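Local coordinates for DUF2020 domain-containing protein (Corynebacterium diphtheriae, PDB 3V7B) that is of unknown function but belongs to the DUF2020 family, which is grouped with the Mog1p/PsbP proteins, at residues Gln47-Arg52 with Pro56-Trp61; Val126-Asn131 with Leu140-Ala145; Arg74-Glu79 with Ile83-Trp88. All coordinates share one frame; numbering follows the deposited sequence. Where two conformers were deposited one is given.

Contact 1 of 3, residues Gln47-Arg52 with Pro56-Trp61; sequences QGVDTR and PACVFW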
loop_
_atom_site.group_PDB
_atom_site.type_symbol
_atom_site.label_atom_id
_atom_site.label_comp_id
_atom_site.label_asym_id
_atom_site.label_seq_id
_atom_site.Cartn_x
_atom_site.Cartn_y
_atom_site.Cartn_z
ATOM N N GLN A 47 3.656 2.761 -14.185
ATOM C CA GLN A 47 2.782 2.382 -13.092
ATOM C C GLN A 47 1.710 1.453 -13.570
ATOM O O GLN A 47 1.458 1.418 -14.723
ATOM C CB GLN A 47 2.172 3.608 -12.435
ATOM C CG GLN A 47 1.127 4.328 -13.265
ATOM C CD GLN A 47 0.850 5.688 -12.665
ATOM O OE1 GLN A 47 1.374 6.677 -13.151
ATOM N NE2 GLN A 47 0.069 5.731 -11.602
ATOM N N GLY A 48 1.124 0.672 -12.665
ATOM C CA GLY A 48 -0.023 -0.206 -13.049
ATOM C C GLY A 48 -0.948 -0.440 -11.878
ATOM O O GLY A 48 -0.687 0.050 -10.789
ATOM N N VAL A 49 -2.075 -1.048 -12.193
ATOM C CA VAL A 49 -3.104 -1.330 -11.279
ATOM C C VAL A 49 -3.376 -2.854 -11.355
ATOM O O VAL A 49 -3.211 -3.498 -12.417
ATOM C CB VAL A 49 -4.439 -0.629 -11.650
ATOM C CG1 VAL A 49 -4.288 0.898 -11.676
ATOM C CG2 VAL A 49 -4.900 -1.103 -13.019
ATOM N N ASP A 50 -3.841 -3.396 -10.233
ATOM C CA ASP A 50 -4.157 -4.800 -10.117
ATOM C C ASP A 50 -5.580 -4.859 -9.697
ATOM O O ASP A 50 -5.888 -4.623 -8.536
ATOM C CB ASP A 50 -3.170 -5.476 -9.127
ATOM C CG ASP A 50 -3.444 -7.006 -8.922
ATOM O OD1 ASP A 50 -4.515 -7.526 -9.355
ATOM O OD2 ASP A 50 -2.550 -7.665 -8.359
ATOM N N THR A 51 -6.466 -5.178 -10.644
ATOM C CA THR A 51 -7.902 -5.160 -10.427
ATOM C C THR A 51 -8.433 -6.465 -9.829
ATOM O O THR A 51 -9.671 -6.681 -9.773
ATOM C CB THR A 51 -8.636 -4.905 -11.740
ATOM O OG1 THR A 51 -8.238 -5.897 -12.681
ATOM C CG2 THR A 51 -8.265 -3.542 -12.252
ATOM N N ARG A 52 -7.529 -7.353 -9.419
ATOM C CA ARG A 52 -8.012 -8.521 -8.586
ATOM C C ARG A 52 -8.685 -8.110 -7.288
ATOM O O ARG A 52 -9.609 -8.793 -6.797
ATOM C CB ARG A 52 -6.908 -9.541 -8.317
ATOM C CG ARG A 52 -6.455 -10.238 -9.567
ATOM C CD ARG A 52 -5.284 -11.184 -9.292
ATOM N NE ARG A 52 -4.186 -10.448 -8.661
ATOM C CZ ARG A 52 -3.211 -11.011 -7.928
ATOM N NH1 ARG A 52 -3.152 -12.338 -7.765
ATOM N NH2 ARG A 52 -2.253 -10.265 -7.356
ATOM N N PRO A 56 -8.625 -1.424 -6.792
ATOM C CA PRO A 56 -7.363 -1.880 -7.396
ATOM C C PRO A 56 -6.146 -1.477 -6.635
ATOM O O PRO A 56 -6.072 -0.373 -6.150
ATOM C CB PRO A 56 -7.367 -1.193 -8.773
ATOM C CG PRO A 56 -8.807 -1.005 -9.081
ATOM C CD PRO A 56 -9.344 -0.548 -7.737
ATOM N N ALA A 57 -5.186 -2.382 -6.539
ATOM C CA ALA A 57 -3.872 -2.093 -6.002
ATOM C C ALA A 57 -3.114 -1.274 -7.033
ATOM O O ALA A 57 -3.335 -1.448 -8.227
ATOM C CB ALA A 57 -3.150 -3.371 -5.722
ATOM N N CYS A 58 -2.255 -0.367 -6.575
ATOM C CA CYS A 58 -1.528 0.536 -7.488
ATOM C C CYS A 58 -0.029 0.336 -7.201
ATOM O O CYS A 58 0.428 0.344 -6.052
ATOM C CB CYS A 58 -1.902 2.004 -7.291
ATOM S SG CYS A 58 -3.650 2.348 -7.652
ATOM N N VAL A 59 0.732 0.212 -8.271
ATOM C CA VAL A 59 2.195 0.038 -8.141
ATOM C C VAL A 59 2.934 1.046 -9.006
ATOM O O VAL A 59 2.520 1.315 -10.136
ATOM C CB VAL A 59 2.606 -1.331 -8.586
ATOM C CG1 VAL A 59 4.115 -1.546 -8.271
ATOM C CG2 VAL A 59 1.758 -2.393 -7.883
ATOM N N PHE A 60 3.990 1.637 -8.434
ATOM C CA PHE A 60 4.652 2.734 -9.043
ATOM C C PHE A 60 6.143 2.421 -9.114
ATOM O O PHE A 60 6.793 2.129 -8.118
ATOM C CB PHE A 60 4.461 4.048 -8.281
ATOM C CG PHE A 60 3.033 4.397 -7.922
ATOM C CD1 PHE A 60 2.250 5.166 -8.773
ATOM C CD2 PHE A 60 2.443 3.889 -6.762
ATOM C CE1 PHE A 60 0.972 5.552 -8.423
ATOM C CE2 PHE A 60 1.111 4.200 -6.476
ATOM C CZ PHE A 60 0.382 5.034 -7.310
ATOM N N TRP A 61 6.664 2.542 -10.325
ATOM C CA TRP A 61 8.048 2.254 -10.637
ATOM C C TRP A 61 8.849 3.468 -11.019
ATOM O O TRP A 61 8.378 4.347 -11.730
ATOM C CB TRP A 61 8.142 1.287 -11.824
ATOM C CG TRP A 61 7.916 -0.138 -11.442
ATOM C CD1 TRP A 61 8.859 -1.101 -11.004
ATOM C CD2 TRP A 61 6.673 -0.829 -11.565
ATOM N NE1 TRP A 61 8.268 -2.316 -10.796
ATOM C CE2 TRP A 61 6.915 -2.205 -11.146
ATOM C CE3 TRP A 61 5.387 -0.431 -11.934
ATOM C CZ2 TRP A 61 5.902 -3.111 -11.063
ATOM C CZ3 TRP A 61 4.380 -1.390 -11.887
ATOM C CH2 TRP A 61 4.641 -2.684 -11.455
#
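Gly48 and Val59 are a hydrogen-bonded pair in an antiparallel beta hairpin whose first strand, 46-50, forms one edge of the sheet. Gly48 N reaches Val59 O at 3.0 Å, and Val59 N returns to Gly48 O at 2.9 Å, almost straight at 170°. Asp50 and Ala57 pair likewise, Asp50 N 2.8 Å from Ala57 O. Packing is tight here. The indole of Trp61 comes edge-on to Gly48, CZ3 3.9 Å from Gly48 N, and Val59 CG1 sits over one face of the ring, near its rim. Gln47 and Phe60 run alongside each other on the face they share with Val49 and Cys58, Gln47 NE2 3.3 Å from Phe60 CE1 and its amide turned 62° from the ring. Ser33 OG bonds to Gln47 OE1, and a disulfide ties Cys58 to Cys28. Beyond Asp50 the contact thins: the exposed Thr51 touches Pro56, CG2 to CG, at 4.1 Å. With CG anti to the backbone N (chi1 179°), Asp50 carries its carboxylate away from the partner strand to Arg52. OD2, which also accepts from Met17 N, forms a salt bridge with Arg52 NH2 at 2.8 Å; OD1 receives Arg52 N, closing an Asx turn, and, on its syn lone pair, Arg52 NE.

Contact 2 of 3, residues Val126-Asn131 with Leu140-Ala145; sequences VVVWSN and LMAKEA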
loop_
_atom_site.group_PDB
_atom_site.type_symbol
_atom_site.label_atom_id
_atom_site.label_comp_id
_atom_site.label_asym_id
_atom_site.label_seq_id
_atom_site.Cartn_x
_atom_site.Cartn_y
_atom_site.Cartn_z
ATOM N N VAL A 126 -5.190 -1.395 4.610
ATOM C CA VAL A 126 -4.461 -0.553 3.683
ATOM C C VAL A 126 -2.958 -0.722 3.998
ATOM O O VAL A 126 -2.512 -0.441 5.126
ATOM C CB VAL A 126 -4.897 0.935 3.786
ATOM C CG1 VAL A 126 -4.009 1.862 2.945
ATOM C CG2 VAL A 126 -6.378 1.123 3.408
ATOM N N VAL A 127 -2.171 -1.163 3.024
ATOM C CA VAL A 127 -0.717 -1.343 3.214
ATOM C C VAL A 127 0.017 -0.539 2.117
ATOM O O VAL A 127 -0.316 -0.613 0.935
ATOM C CB VAL A 127 -0.301 -2.853 3.079
ATOM C CG1 VAL A 127 1.193 -3.062 3.219
ATOM C CG2 VAL A 127 -1.106 -3.769 4.042
ATOM N N VAL A 128 1.074 0.157 2.493
ATOM C CA VAL A 128 1.854 0.859 1.546
ATOM C C VAL A 128 3.279 0.480 1.885
ATOM O O VAL A 128 3.643 0.503 3.069
ATOM C CB VAL A 128 1.677 2.394 1.666
ATOM C CG1 VAL A 128 2.638 3.167 0.807
ATOM C CG2 VAL A 128 0.256 2.858 1.321
ATOM N N TRP A 129 4.014 0.097 0.843
ATOM C CA TRP A 129 5.429 -0.153 0.918
ATOM C C TRP A 129 6.091 0.943 0.077
ATOM O O TRP A 129 5.570 1.330 -0.982
ATOM C CB TRP A 129 5.730 -1.497 0.287
ATOM C CG TRP A 129 5.290 -2.691 1.066
ATOM C CD1 TRP A 129 5.938 -3.314 2.092
ATOM C CD2 TRP A 129 4.101 -3.469 0.822
ATOM N NE1 TRP A 129 5.267 -4.438 2.487
ATOM C CE2 TRP A 129 4.134 -4.575 1.765
ATOM C CE3 TRP A 129 3.049 -3.385 -0.098
ATOM C CZ2 TRP A 129 3.175 -5.535 1.774
ATOM C CZ3 TRP A 129 2.050 -4.334 -0.060
ATOM C CH2 TRP A 129 2.081 -5.381 0.830
ATOM N N SER A 130 7.221 1.422 0.544
ATOM C CA SER A 130 8.054 2.348 -0.200
ATOM C C SER A 130 9.483 1.830 -0.246
ATOM O O SER A 130 9.933 1.190 0.681
ATOM C CB SER A 130 8.080 3.716 0.479
ATOM O OG SER A 130 9.151 4.524 -0.015
ATOM N N ASN A 131 10.199 2.171 -1.311
ATOM C CA ASN A 131 11.621 1.797 -1.427
ATOM C C ASN A 131 12.508 2.761 -0.655
ATOM O O ASN A 131 13.722 2.600 -0.664
ATOM C CB ASN A 131 12.084 1.645 -2.906
ATOM C CG ASN A 131 12.203 2.974 -3.635
ATOM O OD1 ASN A 131 11.794 4.013 -3.132
ATOM N ND2 ASN A 131 12.791 2.940 -4.853
ATOM N N LEU A 140 2.109 9.021 4.476
ATOM C CA LEU A 140 1.411 10.075 3.692
ATOM C C LEU A 140 0.621 9.499 2.555
ATOM O O LEU A 140 -0.522 9.892 2.314
ATOM C CB LEU A 140 2.415 11.078 3.140
ATOM C CG LEU A 140 3.116 12.024 4.122
ATOM C CD1 LEU A 140 4.302 12.774 3.469
ATOM C CD2 LEU A 140 2.068 12.987 4.703
HETATM N N MSE A 141 1.226 8.511 1.895
HETATM C CA MSE A 141 0.533 7.811 0.838
HETATM C C MSE A 141 -0.684 7.019 1.347
HETATM O O MSE A 141 -1.725 7.025 0.721
HETATM C CB MSE A 141 1.558 6.933 0.054
HETATM C CG MSE A 141 2.498 7.741 -0.776
HETATM SE SE MSE A 141 3.679 6.675 -1.921
HETATM C CE MSE A 141 4.954 6.020 -0.620
ATOM N N ALA A 142 -0.534 6.302 2.456
ATOM C CA ALA A 142 -1.675 5.557 3.013
ATOM C C ALA A 142 -2.798 6.482 3.379
ATOM O O ALA A 142 -3.977 6.209 3.071
ATOM C CB ALA A 142 -1.284 4.746 4.214
ATOM N N LYS A 143 -2.487 7.558 4.075
ATOM C CA LYS A 143 -3.492 8.545 4.456
ATOM C C LYS A 143 -4.214 9.152 3.270
ATOM O O LYS A 143 -5.425 9.303 3.290
ATOM C CB LYS A 143 -2.852 9.629 5.308
ATOM C CG LYS A 143 -2.444 9.096 6.668
ATOM C CD LYS A 143 -1.759 10.189 7.516
ATOM C CE LYS A 143 -2.788 10.996 8.287
ATOM N NZ LYS A 143 -2.989 12.328 7.672
ATOM N N GLU A 144 -3.467 9.449 2.218
ATOM C CA GLU A 144 -4.038 10.028 1.030
ATOM C C GLU A 144 -4.951 9.069 0.323
ATOM O O GLU A 144 -6.064 9.467 -0.082
ATOM C CB GLU A 144 -2.938 10.504 0.088
ATOM C CG GLU A 144 -3.390 11.179 -1.216
ATOM C CD GLU A 144 -4.359 12.356 -1.037
ATOM O OE1 GLU A 144 -4.393 12.983 0.041
ATOM O OE2 GLU A 144 -5.117 12.621 -2.009
ATOM N N ALA A 145 -4.543 7.801 0.219
ATOM C CA ALA A 145 -5.392 6.772 -0.423
ATOM C C ALA A 145 -6.675 6.621 0.374
ATOM O O ALA A 145 -7.780 6.640 -0.196
ATOM C CB ALA A 145 -4.626 5.404 -0.523
#
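Val128 of strand 124-130 packs against Met141 and Ala142 of helix 135-149, and these three residues give the contact most of its buried surface. The helix lies across one face of the antiparallel sheet; the axes of segments 126-130 and 140-145 approach to 8.2 Å, at 145°, so the two run roughly antiparallel. Val128 divides its two methyls between successive helix residues. CG1, anti to the backbone N (chi1 172°), meets Met141, whose side chain crosses that of the valine at about a right angle; CG2 presses on the helix backbone, 3.7 Å from Ala142 N, with the methyl of Ala142 at 3.8 Å. The short side chain of Ala142 probably lets the helix come close to the strand here. The same CB also meets Val126 CG1 at 4.2 Å, so it touches valines two residues apart on one face of the strand. Met141, present as selenomethionine, extends along the strand in the other direction. Its chain bends at the last torsion (chi3 -76°), which brings CE to 3.9 Å from Val128 CG1 and 4.0 Å from Ser130 CB. Ser130 thus offers its carbon to the helix, while its OG is engaged with Asn40 ND2 and Gln132 N. Around the contact, Val71 touches Val128, Ala69 and Asn40 touch Met141, and Tyr117 touches Ala142. All five residues that meet are buried, and they touch mainly through methyl and methylene groups. The helix is therefore held to this strand by shape and hydrophobic burial, without polar bonds between the two segments, as expected of a helix-on-sheet core.

Contact 3 of 3, residues Arg74-Glu79 with Ile83-Trp88; sequences RHMPSE and IRVVDW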
loop_
_atom_site.group_PDB
_atom_site.type_symbol
_atom_site.label_atom_id
_atom_site.label_comp_id
_atom_site.label_asym_id
_atom_site.label_seq_id
_atom_site.Cartn_x
_atom_site.Cartn_y
_atom_site.Cartn_z
ATOM N N ARG A 74 -7.262 -3.855 0.905
ATOM C CA ARG A 74 -7.793 -5.182 1.071
ATOM C C ARG A 74 -9.167 -5.107 1.738
ATOM O O ARG A 74 -9.353 -4.421 2.712
ATOM C CB ARG A 74 -6.932 -6.038 1.965
ATOM C CG ARG A 74 -5.668 -6.593 1.390
ATOM C CD ARG A 74 -5.700 -7.115 0.024
ATOM N NE ARG A 74 -6.687 -8.214 -0.136
ATOM C CZ ARG A 74 -6.470 -9.502 0.051
ATOM N NH1 ARG A 74 -5.275 -9.952 0.314
ATOM N NH2 ARG A 74 -7.469 -10.367 -0.100
ATOM N N HIS A 75 -10.126 -5.747 1.172
ATOM C CA HIS A 75 -11.404 -5.910 1.874
ATOM C C HIS A 75 -11.473 -7.380 2.254
ATOM O O HIS A 75 -11.688 -8.292 1.403
ATOM C CB HIS A 75 -12.569 -5.484 0.995
ATOM C CG HIS A 75 -12.674 -3.995 0.793
ATOM N ND1 HIS A 75 -11.811 -3.295 -0.026
ATOM C CD2 HIS A 75 -13.606 -3.074 1.254
ATOM C CE1 HIS A 75 -12.146 -1.997 -0.018
ATOM N NE2 HIS A 75 -13.248 -1.852 0.765
HETATM N N MSE A 76 -11.227 -7.657 3.516
HETATM C CA MSE A 76 -11.188 -9.052 4.011
HETATM C C MSE A 76 -12.587 -9.499 4.488
HETATM O O MSE A 76 -13.458 -8.669 4.748
HETATM C CB MSE A 76 -10.170 -9.233 5.140
HETATM C CG MSE A 76 -8.712 -8.821 4.778
HETATM SE SE MSE A 76 -8.040 -9.618 3.088
HETATM C CE MSE A 76 -7.633 -11.380 3.790
ATOM N N PRO A 77 -12.826 -10.829 4.554
ATOM C CA PRO A 77 -14.098 -11.418 5.086
ATOM C C PRO A 77 -14.362 -11.134 6.530
ATOM O O PRO A 77 -15.511 -11.293 6.982
ATOM C CB PRO A 77 -13.869 -12.937 4.962
ATOM C CG PRO A 77 -12.791 -13.106 3.987
ATOM C CD PRO A 77 -11.910 -11.887 4.047
ATOM N N SER A 78 -13.318 -10.775 7.275
ATOM C CA SER A 78 -13.447 -10.375 8.670
ATOM C C SER A 78 -12.335 -9.416 9.106
ATOM O O SER A 78 -11.300 -9.247 8.432
ATOM C CB SER A 78 -13.349 -11.573 9.613
ATOM O OG SER A 78 -12.036 -12.115 9.515
ATOM N N GLU A 79 -12.564 -8.822 10.272
ATOM C CA GLU A 79 -11.578 -7.931 10.906
ATOM C C GLU A 79 -10.360 -8.745 11.311
ATOM O O GLU A 79 -9.211 -8.303 11.124
ATOM C CB GLU A 79 -12.199 -7.205 12.111
ATOM C CG GLU A 79 -11.222 -6.475 12.943
ATOM C CD GLU A 79 -11.881 -5.487 13.865
ATOM O OE1 GLU A 79 -11.109 -5.027 14.694
ATOM O OE2 GLU A 79 -13.115 -5.200 13.745
ATOM N N ILE A 83 -6.592 -7.957 10.276
ATOM C CA ILE A 83 -5.462 -7.872 11.233
ATOM C C ILE A 83 -4.316 -8.775 10.816
ATOM O O ILE A 83 -3.148 -8.443 10.997
ATOM C CB ILE A 83 -5.938 -8.159 12.717
ATOM C CG1 ILE A 83 -6.862 -7.075 13.214
ATOM C CG2 ILE A 83 -4.753 -8.315 13.654
ATOM C CD1 ILE A 83 -7.806 -7.426 14.404
ATOM N N ARG A 84 -4.621 -9.934 10.259
ATOM C CA ARG A 84 -3.592 -10.883 9.811
ATOM C C ARG A 84 -2.743 -10.271 8.703
ATOM O O ARG A 84 -1.497 -10.392 8.687
ATOM C CB ARG A 84 -4.312 -12.144 9.330
ATOM C CG ARG A 84 -3.396 -13.301 9.000
ATOM C CD ARG A 84 -4.212 -14.513 8.568
ATOM N NE ARG A 84 -3.343 -15.631 8.335
ATOM C CZ ARG A 84 -3.696 -16.744 7.693
ATOM N NH1 ARG A 84 -4.935 -16.920 7.229
ATOM N NH2 ARG A 84 -2.807 -17.689 7.543
ATOM N N VAL A 85 -3.391 -9.581 7.786
ATOM C CA VAL A 85 -2.718 -8.812 6.704
ATOM C C VAL A 85 -1.767 -7.763 7.308
ATOM O O VAL A 85 -0.570 -7.716 7.006
ATOM C CB VAL A 85 -3.729 -8.067 5.790
ATOM C CG1 VAL A 85 -2.993 -7.201 4.750
ATOM C CG2 VAL A 85 -4.633 -9.088 5.058
ATOM N N VAL A 86 -2.304 -6.955 8.201
ATOM C CA VAL A 86 -1.536 -5.909 8.795
ATOM C C VAL A 86 -0.312 -6.468 9.580
ATOM O O VAL A 86 0.783 -5.954 9.453
ATOM C CB VAL A 86 -2.425 -5.001 9.658
ATOM C CG1 VAL A 86 -1.566 -4.083 10.502
ATOM C CG2 VAL A 86 -3.417 -4.167 8.821
ATOM N N ASP A 87 -0.519 -7.553 10.353
ATOM C CA ASP A 87 0.547 -8.166 11.116
ATOM C C ASP A 87 1.545 -8.839 10.203
ATOM O O ASP A 87 2.740 -8.906 10.517
ATOM C CB ASP A 87 -0.033 -9.204 12.126
ATOM C CG ASP A 87 -0.779 -8.573 13.243
ATOM O OD1 ASP A 87 -0.875 -7.303 13.295
ATOM O OD2 ASP A 87 -1.250 -9.360 14.120
ATOM N N TRP A 88 1.108 -9.338 9.067
ATOM C CA TRP A 88 2.066 -9.893 8.090
ATOM C C TRP A 88 2.946 -8.814 7.485
ATOM O O TRP A 88 4.188 -8.948 7.510
ATOM C CB TRP A 88 1.285 -10.652 7.043
ATOM C CG TRP A 88 1.973 -10.862 5.734
ATOM C CD1 TRP A 88 2.995 -11.758 5.434
ATOM C CD2 TRP A 88 1.695 -10.141 4.468
ATOM N NE1 TRP A 88 3.387 -11.626 4.097
ATOM C CE2 TRP A 88 2.632 -10.689 3.465
ATOM C CE3 TRP A 88 0.792 -9.151 4.079
ATOM C CZ2 TRP A 88 2.642 -10.239 2.150
ATOM C CZ3 TRP A 88 0.833 -8.689 2.774
ATOM C CH2 TRP A 88 1.727 -9.234 1.827
#
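Ile83 N donates to Glu79 O at 2.8 Å, with a C=O...N angle of 164°, in the first turn of helix 79-89. The donor is four positions after the acceptor, the ordinary alpha-helical spacing, and Ser78 stands at the N-cap, its OG bonded to Glu81 N. The Ile83 side chain leans back over the same carbonyl, with CG1 3.4 Å from Glu79 O. CD1 goes on to touch Glu79 CG at 3.8 Å; the extended acidic chain crosses that of Ile83 at a slant, at the more solvent-facing end of the contact. Further in, the contact turns apolar. Val85 CG2 reaches Met76, a selenomethionine, with SE and CE each 4.0 Å away. In Met76 the bend at chi2 (-51°) places SE 3.3 Å above one face of the Arg74 guanidinium, near its rim, and the bend at chi3 (-79°) turns CE back to Val85. Arg74 adds its aliphatic portion, CG standing 4.3 Å from Val85 CG1. Its charged end is held firmly by others: NE forms a salt bridge with Asp7, while NH1 and NH2 bond to the carbonyl oxygens of Pro11 and Leu10. These partners probably fix the guanidinium plane against which the selenium rests. The contact spans the turn from strand 69-75 into helix 79-89, and the helix also leans on the adjoining strands, Val86 touching Ala125 of strand 124-130 and Ile83 touching Gln120 of strand 114-121.

All three contacts are built on one antiparallel sheet, in which strands 46-50, 57-61, 69-75 and 124-130 lie in that order. Contact 1 forms the edge hairpin, with its centre about 13 Å from that of contact 2 and about 19 Å from that of contact 3; it touches neither. Contacts 2 and 3 do meet: Val127 CG2 lies 4.0 Å from Val85 CG1, and Trp129 CZ2 4.0 Å from Trp88 CH2. As Val126 and Val128 turn to helix 135-149 and Val127 to helix 79-89, strand 124-130 is sandwiched between the two helices. No active site is known; 1,2-ethanediol, probably from crystallisation, is found near each of Val59 and Ser130, about 6 Å from the side chain.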